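Local coordinates for Lys-gingipain W83 (PDB 4ITC), which is a secreted cysteine proteinase cleaving after lysine and a virulence factor candidate, represented here by its calcium-binding K1 cleaved adhesin domain, at residues S7-I12 against L164-I169; A14-I19 against L64-L69; C82-N87 against D158-D163; S90-V95 against E113-A118. All coordinates share one frame; numbering follows the deposited sequence.

Interaction 1 (S7-I12 against L164-I169). With CA (calcium ion), chain C; GAI (guanidine), chain G.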
# COMPACT_ATOMS: atom_id res chain seq x y z
N SER A 7 10.01 -4.84 -5.54
CA SER A 7 9.06 -5.12 -6.59
C SER A 7 8.00 -6.13 -6.24
O SER A 7 7.05 -6.36 -6.99
CB SER A 7 9.82 -5.58 -7.85
OG SER A 7 10.59 -4.52 -8.40
N PHE A 8 8.13 -6.77 -5.08
CA PHE A 8 7.17 -7.77 -4.63
C PHE A 8 6.92 -8.92 -5.62
O PHE A 8 5.80 -9.44 -5.70
CB PHE A 8 5.84 -7.10 -4.23
CG PHE A 8 5.99 -6.10 -3.14
CD1 PHE A 8 6.29 -6.50 -1.85
CD2 PHE A 8 5.79 -4.75 -3.39
CE1 PHE A 8 6.45 -5.58 -0.80
CE2 PHE A 8 5.95 -3.85 -2.36
CZ PHE A 8 6.29 -4.24 -1.09
N GLU A 9 7.94 -9.33 -6.33
CA GLU A 9 7.78 -10.39 -7.32
C GLU A 9 7.74 -11.75 -6.65
O GLU A 9 7.24 -12.73 -7.24
CB GLU A 9 8.87 -10.32 -8.40
CG GLU A 9 8.81 -9.02 -9.20
CD GLU A 9 7.44 -8.77 -9.80
OE1 GLU A 9 6.90 -9.68 -10.47
OE2 GLU A 9 6.89 -7.65 -9.64
N ASN A 10 8.27 -11.84 -5.44
CA ASN A 10 8.23 -13.07 -4.65
C ASN A 10 7.70 -12.85 -3.25
O ASN A 10 8.25 -13.32 -2.26
CB ASN A 10 9.62 -13.71 -4.66
CG ASN A 10 9.96 -14.25 -6.03
OD1 ASN A 10 10.73 -13.66 -6.79
ND2 ASN A 10 9.32 -15.32 -6.36
N GLY A 11 6.62 -12.08 -3.16
CA GLY A 11 5.94 -11.91 -1.90
C GLY A 11 6.55 -10.79 -1.06
O GLY A 11 7.31 -9.97 -1.53
N ILE A 12 6.15 -10.80 0.20
CA ILE A 12 6.60 -9.79 1.16
C ILE A 12 7.79 -10.36 1.93
O ILE A 12 7.66 -11.33 2.67
CB ILE A 12 5.48 -9.45 2.14
CG1 ILE A 12 4.23 -8.97 1.38
CG2 ILE A 12 5.98 -8.37 3.12
CD1 ILE A 12 3.02 -8.79 2.25
N LEU A 164 -0.72 -2.33 -4.21
CA LEU A 164 0.46 -1.50 -4.02
C LEU A 164 1.64 -2.23 -4.65
O LEU A 164 1.78 -3.46 -4.50
CB LEU A 164 0.71 -1.28 -2.51
CG LEU A 164 2.05 -0.68 -2.10
CD1 LEU A 164 2.02 0.80 -2.41
CD2 LEU A 164 2.30 -0.86 -0.60
N ASP A 165 2.49 -1.48 -5.38
CA ASP A 165 3.64 -2.11 -6.06
C ASP A 165 4.79 -1.15 -6.23
O ASP A 165 4.64 0.09 -6.14
CB ASP A 165 3.20 -2.68 -7.42
CG ASP A 165 4.09 -3.81 -7.92
OD1 ASP A 165 4.95 -4.32 -7.17
OD2 ASP A 165 3.90 -4.22 -9.09
N GLU A 166 5.97 -1.75 -6.45
CA GLU A 166 7.16 -1.06 -6.98
C GLU A 166 7.54 0.13 -6.09
O GLU A 166 7.51 1.28 -6.52
CB GLU A 166 6.90 -0.66 -8.41
CG GLU A 166 6.64 -1.87 -9.32
CD GLU A 166 7.72 -2.92 -9.35
OE1 GLU A 166 7.32 -4.11 -9.48
OE2 GLU A 166 8.94 -2.57 -9.20
N VAL A 167 7.88 -0.19 -4.87
CA VAL A 167 8.25 0.81 -3.87
C VAL A 167 9.72 1.11 -4.00
O VAL A 167 10.54 0.22 -3.97
CB VAL A 167 8.00 0.29 -2.45
CG1 VAL A 167 8.56 1.26 -1.40
CG2 VAL A 167 6.50 0.06 -2.26
N GLU A 168 10.04 2.38 -4.15
CA GLU A 168 11.44 2.82 -4.28
C GLU A 168 11.70 3.99 -3.33
O GLU A 168 10.90 4.95 -3.26
CB GLU A 168 11.72 3.31 -5.69
N ILE A 169 12.80 3.92 -2.59
CA ILE A 169 13.21 5.01 -1.69
C ILE A 169 14.63 5.36 -2.07
O ILE A 169 15.46 4.46 -2.17
CB ILE A 169 13.13 4.61 -0.21
CG1 ILE A 169 11.65 4.36 0.19
CG2 ILE A 169 13.75 5.69 0.67
CD1 ILE A 169 11.43 3.79 1.58
CA CA C . 5.77 -5.84 -8.89
C GAI G . 5.65 -10.13 6.38
N1 GAI G . 5.46 -9.35 7.35
N2 GAI G . 6.83 -10.25 5.78
N3 GAI G . 4.62 -10.87 5.94
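S7, E9, D165 and E166 close around one calcium ion, which joins the loop after strand 3-6 to strand 161-171. From the loop come the carbonyl oxygen of S7 and a single carboxylate oxygen of E9, the latter at 2.3 Å from OE2 to the metal. D165 chelates with both oxygens, OD1 at 2.4 Å and OD2 at 2.5 Å from the calcium, whereas E166 gives OE1 alone. S41 OG and the carbonyl oxygen of G43 complete the shell.

In the second shell, the E166 oxygen turned from the metal is taken by S7: OG donates to OE2 over 2.7 Å, meeting it on the syn side and 17° out of the carboxylate plane. S7 OG lies beside its own backbone N (chi1 -67°), and E166 bends at chi2, bringing its carboxylate back to the loop although its CB leaves in the other direction. Three carboxylates crowd here, and their mutual repulsion is presumably offset by the ion. D165 OD2 also accepts from Y39 N.

Farther in, the F8 ring presents its edge to V167, CE2 lying 3.9 Å from CG2, with D165 OD1 also at that edge; V45 and W16 pack around the same ring. The arrangement is an experimentally established calcium site of the cleaved adhesin beta sandwich, pinning an N-terminal loop to a strand near the C-terminus.

Interaction 2 (A14-I19 against L64-L69). With GAI (guanidine), chain G.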
# COMPACT_ATOMS: atom_id res chain seq x y z
N ALA A 14 10.54 -11.11 4.77
CA ALA A 14 10.44 -11.10 6.22
C ALA A 14 11.01 -9.86 6.89
O ALA A 14 10.73 -9.61 8.05
CB ALA A 14 11.10 -12.35 6.79
N SER A 15 11.85 -9.10 6.17
CA SER A 15 12.39 -7.86 6.71
C SER A 15 11.33 -6.74 6.74
O SER A 15 11.53 -5.76 7.45
CB SER A 15 13.58 -7.42 5.87
OG SER A 15 13.22 -7.41 4.50
N TRP A 16 10.23 -6.91 6.01
CA TRP A 16 9.11 -5.98 6.11
C TRP A 16 8.25 -6.45 7.27
O TRP A 16 8.21 -7.62 7.57
CB TRP A 16 8.30 -5.92 4.82
CG TRP A 16 9.00 -5.24 3.68
CD1 TRP A 16 10.18 -5.63 3.07
CD2 TRP A 16 8.55 -4.10 2.97
NE1 TRP A 16 10.49 -4.78 2.06
CE2 TRP A 16 9.50 -3.82 1.97
CE3 TRP A 16 7.45 -3.26 3.10
CZ2 TRP A 16 9.37 -2.74 1.10
CZ3 TRP A 16 7.33 -2.18 2.20
CH2 TRP A 16 8.27 -1.94 1.23
N LYS A 17 7.57 -5.53 7.93
CA LYS A 17 6.68 -5.88 9.01
C LYS A 17 5.24 -5.65 8.60
O LYS A 17 4.94 -4.68 7.88
CB LYS A 17 6.99 -5.03 10.25
CG LYS A 17 6.06 -5.23 11.43
CD LYS A 17 6.62 -4.51 12.63
CE LYS A 17 5.71 -4.63 13.82
NZ LYS A 17 6.23 -3.87 14.98
N THR A 18 4.35 -6.55 8.99
CA THR A 18 2.92 -6.35 8.76
C THR A 18 2.23 -6.29 10.10
O THR A 18 2.60 -7.00 11.05
CB THR A 18 2.28 -7.43 7.86
OG1 THR A 18 2.60 -8.74 8.36
CG2 THR A 18 2.73 -7.26 6.42
N ILE A 19 1.26 -5.39 10.20
CA ILE A 19 0.43 -5.28 11.39
C ILE A 19 -1.04 -5.33 10.98
O ILE A 19 -1.53 -4.49 10.27
CB ILE A 19 0.66 -4.02 12.22
CG1 ILE A 19 2.16 -3.78 12.47
CG2 ILE A 19 -0.14 -4.12 13.51
CD1 ILE A 19 2.44 -2.45 13.13
N LEU A 64 1.67 -2.10 6.37
CA LEU A 64 2.82 -2.74 5.71
C LEU A 64 3.98 -1.76 5.91
O LEU A 64 3.89 -0.60 5.48
CB LEU A 64 2.53 -2.94 4.24
CG LEU A 64 3.68 -3.47 3.40
CD1 LEU A 64 4.13 -4.86 3.80
CD2 LEU A 64 3.31 -3.41 1.93
N ILE A 65 5.05 -2.25 6.53
CA ILE A 65 6.11 -1.38 7.01
C ILE A 65 7.45 -1.83 6.45
O ILE A 65 7.76 -3.02 6.47
CB ILE A 65 6.14 -1.40 8.56
CG1 ILE A 65 4.80 -0.85 9.13
CG2 ILE A 65 7.31 -0.60 9.13
CD1 ILE A 65 4.48 -1.36 10.51
N THR A 66 8.21 -0.87 5.95
CA THR A 66 9.57 -1.12 5.44
C THR A 66 10.52 -1.67 6.48
O THR A 66 10.33 -1.54 7.68
CB THR A 66 10.19 0.15 4.85
OG1 THR A 66 10.43 1.07 5.92
CG2 THR A 66 9.34 0.77 3.72
N PRO A 67 11.60 -2.30 5.99
CA PRO A 67 12.75 -2.46 6.86
C PRO A 67 13.28 -1.11 7.33
O PRO A 67 12.90 -0.05 6.78
CB PRO A 67 13.77 -3.15 5.92
CG PRO A 67 13.04 -3.71 4.80
CD PRO A 67 11.86 -2.80 4.63
N ALA A 68 14.14 -1.13 8.32
CA ALA A 68 14.73 0.10 8.81
C ALA A 68 15.50 0.82 7.71
O ALA A 68 16.21 0.19 6.93
CB ALA A 68 15.67 -0.20 9.97
N LEU A 69 15.42 2.14 7.75
CA LEU A 69 15.96 3.02 6.73
C LEU A 69 17.01 3.96 7.35
O LEU A 69 16.98 4.26 8.54
CB LEU A 69 14.84 3.87 6.14
CG LEU A 69 13.59 3.14 5.64
CD1 LEU A 69 12.49 4.12 5.28
CD2 LEU A 69 13.91 2.26 4.44
C GAI G . 5.65 -10.13 6.38
N1 GAI G . 5.46 -9.35 7.35
N2 GAI G . 6.83 -10.25 5.78
N3 GAI G . 4.62 -10.87 5.94
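W16 lays one indole face against T66 and P67, which follow strand 62-65. With CG beside the backbone N (chi1 -71°), the ring makes two CH-pi contacts: P67 CD sits 3.5 Å from the centroid of the five-membered ring, 11° off its normal, and T66 CA stands over the six-membered ring at 4.0 Å from its centroid. The T66 methyl CG2 reaches the far rim at CH2, while L64 CD1 approaches CE3 obliquely at 3.8 Å.

Beyond the indole the chains pair antiparallel, outermost strand 17-20 against strand 62-65, in the five-stranded sheet of this beta sandwich. K17 and I65 form the hydrogen-bonded pair, joined by K17 N to I65 O (2.9 Å) and I65 N to K17 O (2.8 Å). T18 and L64 are the next, non-hydrogen-bonded pair.

On the K17/I65 face the lysine runs out fully extended from a CG anti to its backbone N (chi1 176°), its NZ reaching a salt bridge with D103. I19 CD1 meets I65 CD1 tip to tip at 3.5 Å, a close methyl-methyl approach. On the other face T18 turns CG2 to L64 CD1, and its OG1 accepts from N1 of a bound guanidine over 3.1 Å.

Interaction 3 (C82-N87 against D158-D163). With GAI (guanidine), chain E.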
# COMPACT_ATOMS: atom_id res chain seq x y z
N CYS A 82 -3.34 1.12 -6.99
CA CYS A 82 -4.59 1.07 -7.72
C CYS A 82 -5.63 0.43 -6.87
O CYS A 82 -5.33 -0.16 -5.81
CB CYS A 82 -4.47 0.32 -9.03
SG CYS A 82 -4.35 -1.48 -8.90
N ALA A 83 -6.86 0.56 -7.36
CA ALA A 83 -7.99 -0.25 -6.93
C ALA A 83 -8.00 -1.49 -7.81
O ALA A 83 -8.03 -1.40 -9.03
CB ALA A 83 -9.29 0.50 -7.13
N GLN A 84 -8.08 -2.66 -7.20
CA GLN A 84 -8.14 -3.89 -7.98
C GLN A 84 -9.38 -3.96 -8.87
O GLN A 84 -9.30 -4.48 -9.98
CB GLN A 84 -8.10 -5.10 -7.01
CG GLN A 84 -8.31 -6.47 -7.65
CD GLN A 84 -7.23 -6.84 -8.66
OE1 GLN A 84 -6.12 -6.31 -8.66
NE2 GLN A 84 -7.59 -7.78 -9.56
N ASP A 85 -10.53 -3.50 -8.36
CA ASP A 85 -11.80 -3.59 -9.12
C ASP A 85 -12.32 -2.19 -9.32
O ASP A 85 -12.63 -1.49 -8.34
CB ASP A 85 -12.77 -4.49 -8.35
CG ASP A 85 -14.08 -4.70 -9.06
OD1 ASP A 85 -14.49 -3.82 -9.85
OD2 ASP A 85 -14.70 -5.77 -8.86
N ALA A 86 -12.33 -1.74 -10.58
CA ALA A 86 -12.77 -0.38 -10.93
C ALA A 86 -14.18 -0.02 -10.53
O ALA A 86 -14.49 1.17 -10.39
CB ALA A 86 -12.57 -0.15 -12.43
N ASN A 87 -15.04 -1.02 -10.34
CA ASN A 87 -16.42 -0.79 -9.87
C ASN A 87 -16.53 -0.67 -8.34
O ASN A 87 -17.59 -0.33 -7.80
CB ASN A 87 -17.34 -1.93 -10.36
CG ASN A 87 -17.37 -2.07 -11.86
OD1 ASN A 87 -17.09 -3.14 -12.42
ND2 ASN A 87 -17.70 -1.03 -12.51
N ASP A 158 -16.03 -2.27 2.43
CA ASP A 158 -17.02 -2.65 1.44
C ASP A 158 -16.77 -2.15 0.04
O ASP A 158 -17.68 -1.81 -0.69
CB ASP A 158 -18.44 -2.22 1.94
CG ASP A 158 -19.53 -2.86 1.15
OD1 ASP A 158 -19.36 -4.00 0.65
OD2 ASP A 158 -20.62 -2.25 1.08
N MET A 159 -15.50 -2.18 -0.36
CA MET A 159 -15.10 -1.91 -1.73
C MET A 159 -14.51 -3.20 -2.27
O MET A 159 -15.27 -4.20 -2.47
CB MET A 159 -14.22 -0.68 -1.80
CG MET A 159 -15.04 0.60 -1.60
SD MET A 159 -16.04 0.96 -3.05
CE MET A 159 -17.33 2.04 -2.33
N PHE A 160 -13.20 -3.28 -2.47
CA PHE A 160 -12.63 -4.60 -2.83
C PHE A 160 -11.21 -4.68 -2.31
O PHE A 160 -11.02 -5.02 -1.14
CB PHE A 160 -12.79 -4.93 -4.32
CG PHE A 160 -12.53 -6.38 -4.65
CD1 PHE A 160 -13.17 -7.38 -3.95
CD2 PHE A 160 -11.64 -6.72 -5.63
CE1 PHE A 160 -12.96 -8.73 -4.27
CE2 PHE A 160 -11.41 -8.08 -5.96
CZ PHE A 160 -12.06 -9.07 -5.26
N TYR A 161 -10.22 -4.46 -3.14
CA TYR A 161 -8.81 -4.40 -2.71
C TYR A 161 -8.16 -3.11 -3.12
O TYR A 161 -8.49 -2.53 -4.16
CB TYR A 161 -7.91 -5.49 -3.29
CG TYR A 161 -8.40 -6.90 -3.41
CD1 TYR A 161 -9.39 -7.43 -2.56
CD2 TYR A 161 -7.81 -7.74 -4.35
CE1 TYR A 161 -9.80 -8.74 -2.71
CE2 TYR A 161 -8.21 -9.06 -4.49
CZ TYR A 161 -9.20 -9.55 -3.67
OH TYR A 161 -9.64 -10.87 -3.71
N ILE A 162 -7.19 -2.69 -2.30
CA ILE A 162 -6.16 -1.78 -2.72
C ILE A 162 -4.90 -2.59 -3.04
O ILE A 162 -4.50 -3.46 -2.25
CB ILE A 162 -5.88 -0.66 -1.66
CG1 ILE A 162 -4.85 0.34 -2.20
CG2 ILE A 162 -5.52 -1.20 -0.29
CD1 ILE A 162 -4.73 1.55 -1.29
N ASP A 163 -4.28 -2.27 -4.16
CA ASP A 163 -3.05 -2.91 -4.57
C ASP A 163 -1.91 -1.87 -4.54
O ASP A 163 -2.11 -0.73 -4.94
CB ASP A 163 -3.15 -3.41 -5.99
CG ASP A 163 -4.29 -4.38 -6.28
OD1 ASP A 163 -4.99 -4.93 -5.39
OD2 ASP A 163 -4.48 -4.60 -7.54
C GAI E . -20.56 -1.29 -2.78
N1 GAI E . -21.28 -0.97 -3.78
N2 GAI E . -20.99 -2.15 -1.88
N3 GAI E . -19.40 -0.69 -2.71
O HOH W 1 -10.88 -2.46 -5.57
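Two adjacent antiparallel strands of the larger sheet of the beta sandwich, 75-83 and 161-171, meet here where one ends and the other begins. C82 and D163 form a hydrogen-bonded pair: D163 N donates a hydrogen bond to C82 O over 2.9 Å, and C82 N returns one to D163 O. A83 and I162 make the following non-hydrogen-bonded pair. The pattern persists just past strand 75-83, where Q84 N reaches Y161 O at 3.1 Å. A water lies 2.8 Å from Y161 O and accepts from D85 N, bridging the chains as they part.

Q84 carries much of the side-chain contact. Its CG is anti to the backbone N (chi1 173°) and the chain then bends at chi2, running along F160 and Y161. Q84 CG touches Y161 CD2 at 3.6 Å and comes to the edge of the F160 ring. Those two rings also meet each other, F160 CE2 lying 3.5 Å above the centre of the Y161 ring. The bend in Q84 places its OE1 2.6 Å from D163 OD2. D85 CB leans on F160 CD2, while its OD1 accepts from N87 N in an Asx turn.

Strand 43-48 flanks strand 161-171 on its other side, with S47 bonded to I162 and Y46 against the Y161 ring; F50 of strand 50-51 packs on F160.

Interaction 4 (S90-V95 against E113-A118)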
# COMPACT_ATOMS: atom_id res chain seq x y z
N SER A 90 -13.10 2.81 -4.20
CA SER A 90 -12.88 3.81 -3.15
C SER A 90 -12.22 3.23 -1.92
O SER A 90 -12.88 3.02 -0.88
CB SER A 90 -14.21 4.46 -2.76
OG SER A 90 -14.74 5.08 -3.91
N GLU A 91 -10.92 2.94 -2.06
CA GLU A 91 -10.11 2.52 -0.94
C GLU A 91 -9.34 3.70 -0.38
O GLU A 91 -8.75 4.50 -1.14
CB GLU A 91 -9.15 1.40 -1.37
CG GLU A 91 -9.87 0.14 -1.91
CD GLU A 91 -10.56 -0.70 -0.84
OE1 GLU A 91 -10.58 -0.30 0.36
OE2 GLU A 91 -11.17 -1.74 -1.20
N HIS A 92 -9.27 3.75 0.93
CA HIS A 92 -8.60 4.82 1.66
C HIS A 92 -7.32 4.31 2.26
O HIS A 92 -7.30 3.25 2.87
CB HIS A 92 -9.53 5.35 2.75
CG HIS A 92 -9.00 6.57 3.46
ND1 HIS A 92 -9.14 7.83 2.93
CD2 HIS A 92 -8.27 6.71 4.59
CE1 HIS A 92 -8.55 8.70 3.73
NE2 HIS A 92 -8.03 8.05 4.75
N TYR A 93 -6.28 5.12 2.17
CA TYR A 93 -5.00 4.72 2.73
C TYR A 93 -4.19 5.94 3.10
O TYR A 93 -4.51 7.10 2.71
CB TYR A 93 -4.18 3.84 1.74
CG TYR A 93 -3.62 4.59 0.57
CD1 TYR A 93 -4.43 4.99 -0.50
CD2 TYR A 93 -2.30 4.97 0.54
CE1 TYR A 93 -3.92 5.72 -1.57
CE2 TYR A 93 -1.79 5.69 -0.53
CZ TYR A 93 -2.62 6.09 -1.54
OH TYR A 93 -2.04 6.80 -2.59
N ALA A 94 -3.14 5.70 3.85
CA ALA A 94 -2.19 6.77 4.18
C ALA A 94 -0.79 6.18 4.21
O ALA A 94 -0.63 4.98 4.40
CB ALA A 94 -2.54 7.46 5.50
N VAL A 95 0.22 7.04 4.01
CA VAL A 95 1.60 6.71 4.15
C VAL A 95 2.19 7.55 5.26
O VAL A 95 1.95 8.78 5.30
CB VAL A 95 2.37 7.01 2.83
CG1 VAL A 95 3.85 6.76 2.95
CG2 VAL A 95 1.76 6.26 1.67
N GLU A 113 -2.35 11.04 2.39
CA GLU A 113 -3.58 10.35 2.79
C GLU A 113 -4.62 10.64 1.75
O GLU A 113 -4.87 11.82 1.41
CB GLU A 113 -4.04 10.82 4.17
CG GLU A 113 -5.35 10.19 4.59
CD GLU A 113 -5.72 10.31 6.05
OE1 GLU A 113 -4.98 10.98 6.83
OE2 GLU A 113 -6.76 9.74 6.43
N GLU A 114 -5.26 9.61 1.20
CA GLU A 114 -6.24 9.80 0.15
C GLU A 114 -7.16 8.63 -0.01
O GLU A 114 -6.88 7.52 0.48
CB GLU A 114 -5.55 10.10 -1.18
CG GLU A 114 -4.86 8.93 -1.82
CD GLU A 114 -4.20 9.26 -3.17
OE1 GLU A 114 -3.99 8.31 -3.96
OE2 GLU A 114 -3.92 10.46 -3.43
N THR A 115 -8.28 8.88 -0.67
CA THR A 115 -9.20 7.83 -1.11
C THR A 115 -9.07 7.73 -2.62
O THR A 115 -9.16 8.73 -3.35
CB THR A 115 -10.66 8.13 -0.70
OG1 THR A 115 -10.75 8.31 0.72
CG2 THR A 115 -11.61 6.98 -1.11
N ILE A 116 -8.81 6.51 -3.11
CA ILE A 116 -8.64 6.29 -4.52
C ILE A 116 -9.96 6.60 -5.21
O ILE A 116 -11.02 6.26 -4.70
CB ILE A 116 -8.24 4.83 -4.83
CG1 ILE A 116 -6.87 4.55 -4.27
CG2 ILE A 116 -8.24 4.59 -6.34
CD1 ILE A 116 -6.49 3.08 -4.34
N THR A 117 -9.86 7.27 -6.35
CA THR A 117 -10.99 7.65 -7.22
C THR A 117 -10.95 6.83 -8.49
O THR A 117 -9.88 6.71 -9.09
CB THR A 117 -10.84 9.12 -7.69
N ALA A 118 -12.08 6.28 -8.95
CA ALA A 118 -12.12 5.63 -10.27
C ALA A 118 -11.91 6.70 -11.37
O ALA A 118 -12.33 7.86 -11.21
CB ALA A 118 -13.43 4.89 -10.48
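The H92 ring is gripped at two points of its edge by residues of the facing strand. NE2 donates to E113 OE2 over 2.7 Å, with the acceptor in the imidazole plane and using its anti lone pair; the carboxylate itself is turned 64° from the ring. On the other nitrogen, ND1 and T115 OG1 share a 2.8 Å hydrogen bond in which either could be the donor. Together the two bonds should fix the rotation of the imidazole, which F154 also meets edge-to-face. The ring gets there with CG anti to the backbone N (chi1 -173°).

On the opposite face of the sheet, the E114 chain runs along the Y93 ring, with ring and carboxylate planes nearly perpendicular at 83°. E114 CG comes obliquely to the ring, 3.4 Å from Y93 CE1, and Y93 OH makes a weak hydrogen bond to E114 OE1. That oxygen has a salt bridge to K138, so the hydroxyl shares it with a charged partner. I116 CG1 touches the same ring at CE1.

Between the strands, Y93 and E114 are the hydrogen-bonded pair, flanked by the non-hydrogen-bonded pairs H92-T115 and A94-E113. I116 N adds a bond of 2.8 Å to E91 O.

This is one end of the beta hairpin 92-98/109-115, whose second strand is outermost in the five-stranded sheet. Strand 148-153 lies along the other side of 92-98, and Y93 and I116 pack onto V81 of strand 75-83 and I162 of strand 161-171.

All four contacts belong to one cleaved adhesin beta sandwich. Along the chain, interactions 2, 3 and 4 all fall between the two segments of interaction 1, and interaction 4 likewise lies between those of interaction 3. Interactions 1 and 3 use successive parts of strand 161-171, their centres 18 Å apart. Interactions 2 and 4 occupy the two ends of the strand order in the five-stranded sheet, centres 21 Å apart. Interactions 1 and 2 touch through F8 on W16, with L164 near L64 in the modelled conformer; interactions 3 and 4 are joined by E91, which accepts from F160 N. These two junctions connect neighbouring parts of the sandwich.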